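Local coordinates for protein APL1 (Anopheles gambiae, PDB 3O6N) that probably regulates complement-like immunity in the mosquito as the leucine-rich repeat partner of LRIM1 in a heterodimeric complex, at residues Ala206-Asp211 / Glu227-Lys232; Gly249-Asp254 / Met271-Arg276; His179-Leu184 / Thr200-Ile205; Gln171-Arg176 / His190-Tyr195. All coordinates share one frame; numbering follows the deposited sequence. Where two conformers were deposited one is given.

How the contacts relate
From the N terminus, the chain passes through 171-176, 179-184, 190-195 and 200-205, so contact 4 and contact 3 alternate along the sequence and cross: each closes a loop of about one repeat, the first from strand to strand, the second between the returning backs of the same turns. Contact 1 follows in series, joining strand 209-211 to strand 230-232, and contact 2 then brings 271-276 beside strand 252-254. Contacts 4, 1 and 2 thus line up across the parallel strands of the solenoid, contact 1 touching both others, while Leu210 of contact 1 packs on Leu182, Leu201 and Ile203 of contact 3. Contacts 4 and 1 share the glycan.

Contact 1: residues Ala206-Asp211 / Glu227-Lys232; sequences AVEELD and ELTILK. With NAG (2-acetamido-2-deoxy-beta-D-glucopyranose), chain B.
Two carboxylates of like charge, Glu208 and Glu227, face each other at the edge of this contact, with OE1 of Glu208 4.6 Å from OE1 of Glu227. A water donates to both oxygens, which probably eases their repulsion. Beside them the carbonyl oxygen of Glu208 takes two backbone protons: Thr229 N lies 2.8 Å from Glu208 O, tilted from the carbonyl plane, whereas Ile230 N approaches within that plane. In the conformer given, Thr229 OG1 turns back to the carbonyl of Glu227, its own segment.

From here the pairing is regular. Strands 209-211 and 230-232 run parallel, 5° apart, as successive rungs of the leucine-rich repeat solenoid, with Leu210 N to Ile230 O and Lys232 N to Leu210 O both at 3.0 Å. Leu210 and Leu231 point together into the interior, where CD2 of Leu210 meets CD1 of Leu231 at 4.1 Å; CD1 of Leu228, from the same rung as Leu231, reaches CB of Leu210. On the other face Glu209 lies alongside Ile230, its CG against Ile230 CB and CG1.

Asp211 has CG anti to its backbone N (chi1 -168°), which carries the carboxylate over CB of Lys232. Its OD2 accepts from N2 of the NAG at 2.7 Å, and a second water, 2.7 Å from Asp211 OD2, links that oxygen to Lys232 NZ in the conformer given. OD1 of Asp211 is held by Ser213 OG.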
# COMPACT_ATOMS: atom_id res chain seq x y z
N ALA A 206 3.56 6.96 14.44
CA ALA A 206 3.62 5.57 14.88
C ALA A 206 3.20 4.54 13.84
O ALA A 206 3.13 3.35 14.15
CB ALA A 206 2.82 5.39 16.17
N VAL A 207 2.92 4.97 12.62
CA VAL A 207 2.51 4.02 11.58
C VAL A 207 3.63 3.00 11.33
O VAL A 207 4.81 3.35 11.27
CB VAL A 207 2.11 4.73 10.26
CG1 VAL A 207 3.29 5.52 9.69
CG2 VAL A 207 1.60 3.72 9.25
N GLU A 208 3.25 1.73 11.21
CA GLU A 208 4.22 0.65 11.08
C GLU A 208 4.40 0.19 9.63
O GLU A 208 5.49 -0.21 9.22
CB GLU A 208 3.80 -0.54 11.95
CG GLU A 208 4.65 -1.78 11.71
CD GLU A 208 4.41 -2.87 12.74
OE1 GLU A 208 4.38 -2.55 13.95
OE2 GLU A 208 4.24 -4.04 12.34
N GLU A 209 3.32 0.25 8.87
CA GLU A 209 3.40 -0.07 7.45
C GLU A 209 2.65 1.01 6.67
O GLU A 209 1.48 1.30 6.95
CB GLU A 209 2.81 -1.45 7.16
CG GLU A 209 3.51 -2.58 7.89
CD GLU A 209 3.00 -3.95 7.47
OE1 GLU A 209 2.17 -4.01 6.54
OE2 GLU A 209 3.44 -4.96 8.06
N LEU A 210 3.36 1.62 5.73
CA LEU A 210 2.78 2.70 4.94
C LEU A 210 3.09 2.51 3.46
O LEU A 210 4.25 2.39 3.07
CB LEU A 210 3.30 4.05 5.41
CG LEU A 210 2.96 5.26 4.54
CD1 LEU A 210 1.45 5.45 4.46
CD2 LEU A 210 3.63 6.51 5.09
N ASP A 211 2.04 2.49 2.65
CA ASP A 211 2.19 2.37 1.21
C ASP A 211 1.68 3.65 0.57
O ASP A 211 0.49 3.96 0.66
CB ASP A 211 1.41 1.15 0.69
CG ASP A 211 1.76 0.79 -0.74
OD1 ASP A 211 2.08 1.70 -1.53
OD2 ASP A 211 1.72 -0.41 -1.09
N GLU A 227 8.53 3.12 14.72
CA GLU A 227 7.69 1.96 14.42
C GLU A 227 7.70 1.56 12.94
O GLU A 227 7.50 0.40 12.62
CB GLU A 227 6.24 2.21 14.87
CG GLU A 227 6.09 2.57 16.34
CD GLU A 227 6.57 1.46 17.26
OE1 GLU A 227 6.55 0.28 16.84
OE2 GLU A 227 6.97 1.77 18.40
N LEU A 228 7.91 2.52 12.05
CA LEU A 228 7.82 2.26 10.61
C LEU A 228 8.79 1.17 10.15
O LEU A 228 10.00 1.31 10.27
CB LEU A 228 8.03 3.55 9.80
CG LEU A 228 7.78 3.43 8.29
CD1 LEU A 228 6.35 3.01 8.01
CD2 LEU A 228 8.11 4.74 7.60
N THR A 229 8.23 0.10 9.59
CA THR A 229 8.99 -1.09 9.25
C THR A 229 8.96 -1.36 7.75
O THR A 229 9.95 -1.79 7.16
CB THR A 229 8.41 -2.30 10.00
OG1 THR A 229 8.46 -2.05 11.41
CG2 THR A 229 9.19 -3.56 9.68
N ILE A 230 7.81 -1.09 7.14
CA ILE A 230 7.64 -1.26 5.70
C ILE A 230 7.18 0.05 5.07
O ILE A 230 6.12 0.58 5.42
CB ILE A 230 6.61 -2.36 5.38
CG1 ILE A 230 6.96 -3.66 6.11
CG2 ILE A 230 6.53 -2.60 3.89
CD1 ILE A 230 8.25 -4.30 5.65
N LEU A 231 7.99 0.57 4.16
CA LEU A 231 7.67 1.82 3.48
C LEU A 231 7.72 1.64 1.97
O LEU A 231 8.79 1.42 1.40
CB LEU A 231 8.64 2.92 3.92
CG LEU A 231 8.47 4.31 3.29
CD1 LEU A 231 7.06 4.86 3.55
CD2 LEU A 231 9.53 5.27 3.82
N LYS A 232 6.56 1.72 1.33
CA LYS A 232 6.48 1.56 -0.12
C LYS A 232 6.29 2.92 -0.79
O LYS A 232 5.24 3.55 -0.65
CB LYS A 232 5.34 0.61 -0.49
CG LYS A 232 5.31 -0.68 0.33
CD LYS A 232 6.62 -1.46 0.21
CE LYS A 232 6.87 -1.96 -1.21
NZ LYS A 232 5.89 -3.00 -1.63
C1 NAG B . -1.85 -1.16 -0.51
C2 NAG B . -1.06 -2.41 -0.11
C3 NAG B . -0.80 -3.34 -1.30
C4 NAG B . -2.08 -3.60 -2.10
C5 NAG B . -2.82 -2.29 -2.36
C6 NAG B . -4.18 -2.58 -2.99
C7 NAG B . 0.64 -2.67 1.60
C8 NAG B . 2.09 -2.48 1.92
N2 NAG B . 0.20 -2.06 0.49
O3 NAG B . -0.25 -4.55 -0.83
O4 NAG B . -1.76 -4.19 -3.34
O5 NAG B . -3.03 -1.56 -1.17
O6 NAG B . -5.03 -3.14 -2.02
O7 NAG B . -0.08 -3.35 2.32
O HOH W 1 4.08 -0.69 15.66
O HOH W 2 3.39 -1.86 -2.57

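Contact 2: residues Gly249-Asp254 / Met271-Arg276; sequences GLVEVD and MQRLER
Arg276 grips Glu252 side-on, using two nitrogens on a single oxygen: NE lies 2.8 Å and NH2 2.9 Å from Glu252 OE1. That oxygen sits in the guanidinium plane, but the carboxylate is turned 88° against it, and its two donors arrive differently, NH2 at the anti lone pair and NE from above the carboxylate plane. A bend at chi3 (-64°) in Arg276 turns the guanidinium back over the strand, where NH2 also lies near CB of Glu252.

The backbone beneath sets this pair. Val251 O receives both Glu275 N, at 2.8 Å, and Arg276 N, and Val253 N is bonded to Arg276 O, so Glu252 and Arg276 form a parallel bridge with their side chains on one face. At the other end, Arg273 runs extended to Gly249, where NE makes a weak bond to Gly249 O at 2.7 Å; CG2 of Val251 sits over one face of its guanidinium, toward the rim. A water donates to Leu250 O and accepts from Arg273 N, bridging the two backbones where Leu250 O and Leu274 N are close but badly angled for a bond.

CD1 of Leu274 meets CB of Leu250 at 4.2 Å, and CE of Met271 rests on Leu250 CD1 at 3.9 Å, joining consecutive turns of the leucine-rich repeat solenoid on its inner side. Since Lys232 makes only a long, weak ion pair with OE2 of Glu252, most charge compensation for this carboxylate probably comes from Arg276.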
# COMPACT_ATOMS: atom_id res chain seq x y z
N GLY A 249 13.76 2.26 12.27
CA GLY A 249 13.24 0.91 12.38
C GLY A 249 12.92 0.22 11.06
O GLY A 249 12.45 -0.92 11.06
N LEU A 250 13.18 0.89 9.94
CA LEU A 250 12.81 0.33 8.64
C LEU A 250 13.45 -1.03 8.38
O LEU A 250 14.63 -1.23 8.64
CB LEU A 250 13.18 1.30 7.51
CG LEU A 250 12.23 2.46 7.23
CD1 LEU A 250 12.84 3.40 6.19
CD2 LEU A 250 10.87 1.93 6.77
N VAL A 251 12.65 -1.95 7.86
CA VAL A 251 13.15 -3.25 7.42
C VAL A 251 13.16 -3.33 5.90
O VAL A 251 14.06 -3.92 5.30
CB VAL A 251 12.33 -4.41 8.00
CG1 VAL A 251 12.69 -5.73 7.33
CG2 VAL A 251 12.53 -4.49 9.51
N GLU A 252 12.16 -2.72 5.28
CA GLU A 252 12.09 -2.64 3.82
C GLU A 252 11.65 -1.26 3.36
O GLU A 252 10.68 -0.70 3.88
CB GLU A 252 11.13 -3.70 3.26
CG GLU A 252 10.72 -3.43 1.82
CD GLU A 252 9.82 -4.50 1.23
OE1 GLU A 252 9.79 -5.63 1.77
OE2 GLU A 252 9.15 -4.22 0.22
N VAL A 253 12.36 -0.70 2.39
CA VAL A 253 11.89 0.51 1.72
C VAL A 253 12.04 0.36 0.21
O VAL A 253 13.09 -0.09 -0.28
CB VAL A 253 12.61 1.78 2.24
CG1 VAL A 253 14.10 1.70 1.98
CG2 VAL A 253 12.01 3.02 1.60
N ASP A 254 10.99 0.69 -0.52
CA ASP A 254 11.03 0.61 -1.97
C ASP A 254 10.99 2.01 -2.55
O ASP A 254 9.99 2.72 -2.44
CB ASP A 254 9.86 -0.23 -2.50
CG ASP A 254 10.00 -0.58 -3.98
OD1 ASP A 254 10.81 0.08 -4.67
OD2 ASP A 254 9.31 -1.50 -4.45
N MET A 271 19.94 3.33 10.54
CA MET A 271 19.17 2.12 10.29
C MET A 271 19.67 0.99 11.18
O MET A 271 20.84 0.60 11.10
CB MET A 271 19.28 1.71 8.82
CG MET A 271 18.78 2.75 7.83
SD MET A 271 16.98 2.81 7.76
CE MET A 271 16.70 4.12 6.57
N GLN A 272 18.79 0.46 12.01
CA GLN A 272 19.16 -0.61 12.94
C GLN A 272 18.93 -2.00 12.37
O GLN A 272 19.56 -2.96 12.80
CB GLN A 272 18.37 -0.46 14.24
CG GLN A 272 18.67 0.80 15.02
CD GLN A 272 17.56 1.16 15.99
OE1 GLN A 272 16.72 2.01 15.70
NE2 GLN A 272 17.54 0.49 17.14
N ARG A 273 18.03 -2.12 11.40
CA ARG A 273 17.61 -3.44 10.94
C ARG A 273 17.14 -3.49 9.49
O ARG A 273 16.44 -4.42 9.10
CB ARG A 273 16.52 -3.99 11.85
CG ARG A 273 15.35 -3.05 12.01
CD ARG A 273 14.22 -3.68 12.81
NE ARG A 273 13.10 -2.75 12.94
CZ ARG A 273 11.87 -3.11 13.28
NH1 ARG A 273 11.59 -4.38 13.53
NH2 ARG A 273 10.92 -2.19 13.37
N LEU A 274 17.51 -2.49 8.70
CA LEU A 274 17.13 -2.46 7.29
C LEU A 274 17.66 -3.69 6.55
O LEU A 274 18.86 -3.96 6.57
CB LEU A 274 17.64 -1.18 6.63
CG LEU A 274 17.28 -1.01 5.15
CD1 LEU A 274 15.77 -0.89 4.98
CD2 LEU A 274 18.00 0.20 4.58
N GLU A 275 16.76 -4.44 5.91
CA GLU A 275 17.15 -5.67 5.20
C GLU A 275 16.97 -5.59 3.69
O GLU A 275 17.73 -6.20 2.94
CB GLU A 275 16.37 -6.88 5.74
CG GLU A 275 16.69 -7.25 7.18
CD GLU A 275 16.03 -8.55 7.60
OE1 GLU A 275 15.50 -9.27 6.72
OE2 GLU A 275 16.04 -8.86 8.81
N ARG A 276 15.97 -4.83 3.24
CA ARG A 276 15.64 -4.78 1.82
C ARG A 276 15.51 -3.35 1.31
O ARG A 276 14.71 -2.56 1.81
CB ARG A 276 14.35 -5.58 1.55
CG ARG A 276 14.41 -7.02 2.05
CD ARG A 276 13.14 -7.81 1.73
NE ARG A 276 11.96 -7.28 2.41
CZ ARG A 276 11.58 -7.60 3.64
NH1 ARG A 276 12.30 -8.46 4.36
NH2 ARG A 276 10.48 -7.06 4.17
O HOH W 3 16.47 0.00 10.09

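Contact 3: residues His179-Leu184 / Thr200-Ile205; sequences HVDLSL and TLAIPI
OD1 of Asp181, which touches CB of Ala202 across the contact at 3.8 Å, is gripped by two donors of Ser183: OG at 2.6 Å from Asp181 OD1 and the backbone N at 3.0 Å. The N-H bond two residues on makes an Asx turn on the convex side of this leucine-rich repeat solenoid, where 179-184 and 200-205 are the outer passages of successive turns. Both donors reach the oxygen from one face of the carboxylate, OG on its syn side and N on its anti side. Ser183 OG can do so because it stands between its own backbone N and carbonyl carbon (chi1 81°). The backbone course, in turn, sets CB of Ser183 against CB of Ala202, at 3.7 Å.

No direct hydrogen bond joins the two segments; the polar link is by water. One water accepts from Leu182 N and lies 2.8 Å from Ala202 O, while a second sits between the carbonyl oxygens of Val180 and Thr200.

The remaining contact is apolar. Leu182 directs its CB at the Ala202 carbonyl and at CD of Pro204, 4.0 Å away, and CB and CG of Pro204 border the carbonyl oxygen of Leu182. Deeper in, toward strand 209-211, the side chains of Leu182 and Leu201 run at a slant to each other, and between their methyls Leu182 CD1 comes to 4.2 Å from Leu201 CD1.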
# COMPACT_ATOMS: atom_id res chain seq x y z
N HIS A 179 -5.15 15.46 -1.94
CA HIS A 179 -4.89 15.83 -0.56
C HIS A 179 -5.45 14.83 0.45
O HIS A 179 -6.64 14.50 0.42
CB HIS A 179 -5.46 17.21 -0.25
CG HIS A 179 -5.20 17.67 1.15
ND1 HIS A 179 -3.99 18.22 1.54
CD2 HIS A 179 -5.97 17.64 2.26
CE1 HIS A 179 -4.04 18.52 2.82
NE2 HIS A 179 -5.23 18.17 3.29
N VAL A 180 -4.57 14.34 1.32
CA VAL A 180 -4.97 13.66 2.55
C VAL A 180 -3.82 13.75 3.54
O VAL A 180 -2.71 13.28 3.28
CB VAL A 180 -5.38 12.18 2.33
CG1 VAL A 180 -4.29 11.42 1.57
CG2 VAL A 180 -5.66 11.52 3.67
N ASP A 181 -4.08 14.39 4.68
CA ASP A 181 -3.02 14.62 5.67
C ASP A 181 -3.02 13.54 6.75
O ASP A 181 -3.77 13.62 7.72
CB ASP A 181 -3.17 16.00 6.31
CG ASP A 181 -1.93 16.43 7.07
OD1 ASP A 181 -1.09 15.56 7.37
OD2 ASP A 181 -1.81 17.63 7.37
N LEU A 182 -2.16 12.55 6.57
CA LEU A 182 -2.08 11.43 7.50
C LEU A 182 -1.46 11.83 8.83
O LEU A 182 -1.59 11.11 9.82
CB LEU A 182 -1.26 10.29 6.89
CG LEU A 182 -1.80 9.69 5.59
CD1 LEU A 182 -0.79 8.71 5.00
CD2 LEU A 182 -3.15 9.03 5.79
N SER A 183 -0.78 12.98 8.85
CA SER A 183 -0.17 13.47 10.08
C SER A 183 -1.25 13.80 11.10
O SER A 183 -1.00 13.84 12.31
CB SER A 183 0.71 14.70 9.81
OG SER A 183 -0.05 15.90 9.73
N LEU A 184 -2.47 14.01 10.61
CA LEU A 184 -3.59 14.34 11.49
C LEU A 184 -4.25 13.09 12.09
O LEU A 184 -5.28 13.19 12.76
CB LEU A 184 -4.63 15.18 10.75
CG LEU A 184 -4.09 16.52 10.22
CD1 LEU A 184 -5.13 17.23 9.37
CD2 LEU A 184 -3.62 17.40 11.37
N THR A 200 2.67 15.41 -1.74
CA THR A 200 3.34 15.54 -0.44
C THR A 200 2.92 14.44 0.52
O THR A 200 1.73 14.11 0.60
CB THR A 200 3.02 16.90 0.21
OG1 THR A 200 3.43 17.96 -0.65
CG2 THR A 200 3.74 17.03 1.55
N LEU A 201 3.87 13.88 1.26
CA LEU A 201 3.56 12.80 2.19
C LEU A 201 4.02 13.16 3.59
O LEU A 201 5.22 13.22 3.85
CB LEU A 201 4.22 11.49 1.75
CG LEU A 201 3.91 10.26 2.63
CD1 LEU A 201 2.42 9.94 2.60
CD2 LEU A 201 4.73 9.04 2.17
N ALA A 202 3.07 13.43 4.48
CA ALA A 202 3.39 13.58 5.90
C ALA A 202 3.16 12.24 6.57
O ALA A 202 2.06 11.69 6.52
CB ALA A 202 2.52 14.67 6.55
N ILE A 203 4.21 11.69 7.16
CA ILE A 203 4.15 10.39 7.81
C ILE A 203 3.90 10.56 9.31
O ILE A 203 4.66 11.24 9.99
CB ILE A 203 5.45 9.59 7.56
CG1 ILE A 203 5.64 9.38 6.05
CG2 ILE A 203 5.44 8.27 8.31
CD1 ILE A 203 6.90 8.61 5.68
N PRO A 204 2.81 9.95 9.82
CA PRO A 204 2.45 10.08 11.23
C PRO A 204 3.45 9.35 12.13
O PRO A 204 4.27 8.57 11.64
CB PRO A 204 1.07 9.42 11.30
CG PRO A 204 1.05 8.46 10.17
CD PRO A 204 1.88 9.08 9.08
N ILE A 205 3.36 9.60 13.43
CA ILE A 205 4.42 9.24 14.37
C ILE A 205 4.62 7.75 14.59
O ILE A 205 5.73 7.31 14.90
CB ILE A 205 4.17 9.91 15.75
CG1 ILE A 205 5.37 9.70 16.66
CG2 ILE A 205 2.90 9.37 16.39
CD1 ILE A 205 6.47 10.71 16.47
O HOH W 4 0.19 12.62 4.65
O HOH W 5 -0.30 12.56 1.73

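Contact 4: residues Gln171-Arg176 / His190-Tyr195; sequences QLSSNR and HANVSY. With NAG (2-acetamido-2-deoxy-beta-D-glucopyranose), chain B.
Asn192 carries the glycan beside Gln171, the two side chains lying alongside each other with their amide planes 39° apart. Starting from CB, which is 3.2 Å from OE1 of Gln171, the chain of Asn192 leaves anti to its backbone N (chi1 -157°). At CG the two branches part: ND2 is bonded covalently to C1 of the NAG at 1.4 Å, while OD1 turns back to its own strand end. There OD1 accepts from Ser194 OG at 2.9 Å and from Ser194 N, the latter in its carbonyl plane, giving an Asx turn. These two bonds fix the rotation of the amide and so the direction in which the sugar leaves.

Gln171 works from the neighbouring rung. Its bend at chi2 sets OE1 to take Ser173 N at 2.8 Å, while NE2 donates to O5 of the sugar in a long but nearly straight bond of 172°. Asp211 of the next rung also holds the sugar.

Backbone bonds carry the two chains onward: Leu172 N to Asn192 O at 2.8 Å, then Ser174 N to Ser194 O. In the conformer given, Ser173 OG lies 2.9 Å from Ser194 OG. The side chain of Asn175 bonds through ND2 to Leu172 O and Met148 O and through OD1 to Leu153 N, as in the asparagine ladder of leucine-rich repeats, and the glycan leaves from the concave, strand-bearing face.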
# COMPACT_ATOMS: atom_id res chain seq x y z
N GLN A 171 -7.33 2.42 4.52
CA GLN A 171 -7.08 2.00 3.14
C GLN A 171 -7.80 2.96 2.19
O GLN A 171 -9.04 3.03 2.19
CB GLN A 171 -7.58 0.56 2.95
CG GLN A 171 -7.69 0.06 1.51
CD GLN A 171 -6.36 0.07 0.78
OE1 GLN A 171 -5.83 1.13 0.45
NE2 GLN A 171 -5.82 -1.11 0.51
N LEU A 172 -7.03 3.70 1.41
CA LEU A 172 -7.56 4.70 0.48
C LEU A 172 -6.96 4.53 -0.91
O LEU A 172 -6.99 5.45 -1.73
CB LEU A 172 -7.25 6.11 0.98
CG LEU A 172 -7.88 6.54 2.31
CD1 LEU A 172 -7.29 7.86 2.79
CD2 LEU A 172 -9.39 6.62 2.17
N SER A 173 -6.41 3.35 -1.18
CA SER A 173 -5.74 3.07 -2.44
C SER A 173 -6.69 3.20 -3.63
O SER A 173 -7.88 2.95 -3.51
CB SER A 173 -5.11 1.68 -2.42
OG SER A 173 -4.58 1.33 -3.69
N SER A 174 -6.15 3.59 -4.78
CA SER A 174 -6.95 3.74 -6.00
C SER A 174 -8.13 4.69 -5.84
O SER A 174 -9.30 4.29 -5.95
CB SER A 174 -7.42 2.37 -6.51
OG SER A 174 -6.33 1.65 -7.06
N ASN A 175 -7.83 5.95 -5.56
CA ASN A 175 -8.79 7.02 -5.70
C ASN A 175 -8.21 8.06 -6.67
O ASN A 175 -7.48 7.70 -7.59
CB ASN A 175 -9.14 7.64 -4.35
CG ASN A 175 -10.21 6.86 -3.60
OD1 ASN A 175 -11.41 7.05 -3.83
ND2 ASN A 175 -9.79 5.97 -2.71
N ARG A 176 -8.54 9.33 -6.47
CA ARG A 176 -7.94 10.39 -7.26
C ARG A 176 -7.47 11.49 -6.32
O ARG A 176 -7.62 12.67 -6.62
CB ARG A 176 -8.94 10.97 -8.26
CG ARG A 176 -9.44 9.98 -9.30
CD ARG A 176 -10.37 10.67 -10.31
NE ARG A 176 -10.91 9.73 -11.28
CZ ARG A 176 -11.72 10.07 -12.28
NH1 ARG A 176 -12.08 11.34 -12.44
NH2 ARG A 176 -12.17 9.15 -13.12
N HIS A 190 -1.53 0.94 10.16
CA HIS A 190 -1.34 0.63 8.74
C HIS A 190 -2.07 1.67 7.91
O HIS A 190 -3.24 1.95 8.14
CB HIS A 190 -1.92 -0.74 8.40
CG HIS A 190 -1.08 -1.89 8.85
ND1 HIS A 190 -1.33 -3.19 8.45
CD2 HIS A 190 0.00 -1.94 9.66
CE1 HIS A 190 -0.43 -3.99 9.00
NE2 HIS A 190 0.39 -3.26 9.74
N ALA A 191 -1.38 2.23 6.92
CA ALA A 191 -2.01 3.20 6.02
C ALA A 191 -1.64 2.94 4.58
O ALA A 191 -0.48 2.66 4.27
CB ALA A 191 -1.65 4.61 6.42
N ASN A 192 -2.62 3.04 3.70
CA ASN A 192 -2.40 2.76 2.29
C ASN A 192 -3.03 3.86 1.43
O ASN A 192 -4.25 4.00 1.40
CB ASN A 192 -2.99 1.40 1.94
CG ASN A 192 -2.36 0.78 0.71
OD1 ASN A 192 -2.08 1.47 -0.27
ND2 ASN A 192 -2.12 -0.54 0.77
N VAL A 193 -2.19 4.65 0.77
CA VAL A 193 -2.70 5.72 -0.10
C VAL A 193 -2.16 5.54 -1.52
O VAL A 193 -2.07 6.49 -2.29
CB VAL A 193 -2.35 7.13 0.44
CG1 VAL A 193 -3.11 7.41 1.74
CG2 VAL A 193 -0.85 7.28 0.67
N SER A 194 -1.84 4.30 -1.86
CA SER A 194 -1.25 4.02 -3.17
C SER A 194 -2.25 4.29 -4.29
O SER A 194 -3.47 4.29 -4.08
CB SER A 194 -0.73 2.57 -3.24
OG SER A 194 -1.78 1.63 -3.15
N TYR A 195 -1.73 4.54 -5.49
CA TYR A 195 -2.56 4.82 -6.65
C TYR A 195 -3.46 6.02 -6.46
O TYR A 195 -4.70 5.92 -6.50
CB TYR A 195 -3.37 3.58 -7.05
CG TYR A 195 -2.51 2.49 -7.62
CD1 TYR A 195 -2.10 2.51 -8.95
CD2 TYR A 195 -2.09 1.43 -6.83
CE1 TYR A 195 -1.31 1.51 -9.47
CE2 TYR A 195 -1.30 0.43 -7.34
CZ TYR A 195 -0.91 0.47 -8.66
OH TYR A 195 -0.13 -0.54 -9.17
C1 NAG B . -1.85 -1.16 -0.51
C2 NAG B . -1.06 -2.41 -0.11
C3 NAG B . -0.80 -3.34 -1.30
C4 NAG B . -2.08 -3.60 -2.10
C5 NAG B . -2.82 -2.29 -2.36
C6 NAG B . -4.18 -2.58 -2.99
C7 NAG B . 0.64 -2.67 1.60
C8 NAG B . 2.09 -2.48 1.92
N2 NAG B . 0.20 -2.06 0.49
O3 NAG B . -0.25 -4.55 -0.83
O4 NAG B . -1.76 -4.19 -3.34
O5 NAG B . -3.03 -1.56 -1.17
O6 NAG B . -5.03 -3.14 -2.02
O7 NAG B . -0.08 -3.35 2.32